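Local coordinates for putative nucleic acid-binding lipoprotein (Klebsiella pneumoniae subsp. pneumoniae MGH 78578, PDB 3F1Z) that is of unknown function but, as a putative lipoprotein with an OB-fold, may bind nucleic acid, at residues Q25-V29 / A30-Q34. Numbering follows the deposited sequence.
Sequences QTYSV and AQFLQ
Ser-28 and Gln-31 grip each other reciprocally where the short strand 26-28 gives way to helix 29-38. The hydroxyl of Ser-28 sits between its own backbone N and carbonyl carbon (chi1 67°), turned back over the first helical turn, where OG accepts the backbone N-H of Gln-31 at 3.0 Å from Gln-31 N. In return the glutamine side chain, extended beyond CG, runs back past OG, and its OE1 takes the backbone N-H of Ser-28, 3.0 Å from Ser-28 N. That donor is slightly tilted from the amide's carbonyl plane. The two bonds form a capping box with Ser-28 as N-cap, giving partners to two backbone N-H groups at the helix start; that of Ala-30 is bonded by OD1 of Asp-79. Regular helical bonding begins with an almost straight bond from Phe-32 N to Ser-28 O (3.1 Å).

The short strand and helix segments run nearly at right angles (83°), so the chain turns sharply at this cap. In the OB-fold, strand 26-28 pairs in parallel with strand 51-65, and the first turn of the helix packs against the same strand through Val-29 and Val-54.

Tyr-27 and Phe-32 make a T-shaped pair. The edge of the phenylalanine, around CD1, points at one face of the tyrosine; centroids lie 5.7 Å apart and the planes stand at 78°. Nearer the backbone, Tyr-27 CD2 packs 3.7 Å from Phe-32 CB. The phenol OH reaches beyond the pair to bond Tyr-47 OH, whose ring also meets Phe-32 edge-to-face. Val-29 and Leu-33, one helical turn apart, lie alongside with CG1 of the valine 3.8 Å from CD1 of the leucine.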
# COMPACT_ATOMS: atom_id res chain seq x y z
N GLN A 25 11.03 7.72 5.72
CA GLN A 25 11.95 6.80 5.05
C GLN A 25 11.13 6.01 4.01
O GLN A 25 9.97 5.69 4.24
CB GLN A 25 12.60 5.83 6.08
CG GLN A 25 11.55 4.88 6.85
CD GLN A 25 12.10 4.07 8.09
OE1 GLN A 25 12.88 3.11 7.93
NE2 GLN A 25 11.61 4.40 9.31
N THR A 26 11.71 5.73 2.86
CA THR A 26 11.06 4.94 1.83
C THR A 26 11.42 3.46 1.99
O THR A 26 12.57 3.12 2.00
CB THR A 26 11.51 5.36 0.46
OG1 THR A 26 11.11 6.72 0.22
CG2 THR A 26 10.87 4.45 -0.60
N TYR A 27 10.44 2.58 2.12
CA TYR A 27 10.69 1.16 2.19
C TYR A 27 10.61 0.55 0.82
O TYR A 27 9.87 1.03 -0.05
CB TYR A 27 9.55 0.45 2.94
CG TYR A 27 9.42 0.62 4.44
CD1 TYR A 27 8.82 1.75 4.99
CD2 TYR A 27 9.82 -0.39 5.31
CE1 TYR A 27 8.65 1.87 6.36
CE2 TYR A 27 9.65 -0.28 6.70
CZ TYR A 27 9.05 0.85 7.21
OH TYR A 27 8.89 0.97 8.57
N SER A 28 11.35 -0.53 0.60
CA SER A 28 11.07 -1.32 -0.58
C SER A 28 9.93 -2.28 -0.15
O SER A 28 9.62 -2.44 1.05
CB SER A 28 12.27 -2.11 -1.00
OG SER A 28 12.51 -3.05 -0.01
N VAL A 29 9.29 -2.93 -1.10
CA VAL A 29 8.25 -3.87 -0.72
C VAL A 29 8.86 -4.99 0.14
O VAL A 29 8.25 -5.40 1.12
CB VAL A 29 7.54 -4.41 -1.96
CG1 VAL A 29 6.63 -5.65 -1.61
CG2 VAL A 29 6.79 -3.21 -2.67
N ALA A 30 10.04 -5.47 -0.20
CA ALA A 30 10.70 -6.53 0.58
C ALA A 30 10.92 -6.05 1.99
O ALA A 30 10.72 -6.80 2.94
CB ALA A 30 12.04 -6.95 -0.02
N GLN A 31 11.37 -4.80 2.13
CA GLN A 31 11.66 -4.30 3.48
C GLN A 31 10.44 -4.22 4.36
O GLN A 31 10.45 -4.67 5.46
CB GLN A 31 12.40 -2.97 3.44
CG GLN A 31 13.82 -3.16 2.99
CD GLN A 31 14.52 -1.85 2.59
OE1 GLN A 31 13.89 -0.89 2.08
NE2 GLN A 31 15.81 -1.82 2.77
N PHE A 32 9.37 -3.65 3.84
CA PHE A 32 8.17 -3.52 4.61
C PHE A 32 7.54 -4.88 4.94
O PHE A 32 6.97 -5.06 6.02
CB PHE A 32 7.18 -2.64 3.89
CG PHE A 32 5.86 -2.59 4.56
CD1 PHE A 32 5.75 -2.09 5.83
CD2 PHE A 32 4.74 -3.05 3.94
CE1 PHE A 32 4.58 -2.03 6.45
CE2 PHE A 32 3.54 -3.01 4.57
CZ PHE A 32 3.45 -2.50 5.84
N LEU A 33 7.61 -5.83 4.02
CA LEU A 33 7.02 -7.15 4.26
C LEU A 33 7.88 -8.09 5.10
O LEU A 33 7.38 -9.08 5.63
CB LEU A 33 6.61 -7.83 2.95
CG LEU A 33 5.49 -7.11 2.17
CD1 LEU A 33 5.08 -7.99 1.00
CD2 LEU A 33 4.29 -6.79 2.97
N GLN A 34 9.13 -7.78 5.29
CA GLN A 34 10.00 -8.68 6.05
C GLN A 34 9.46 -9.09 7.43
O GLN A 34 9.40 -10.26 7.74
CB GLN A 34 11.42 -8.11 6.15
CG GLN A 34 12.43 -8.94 6.95
CD GLN A 34 12.60 -10.38 6.42
OE1 GLN A 34 12.40 -10.66 5.22
NE2 GLN A 34 12.98 -11.32 7.34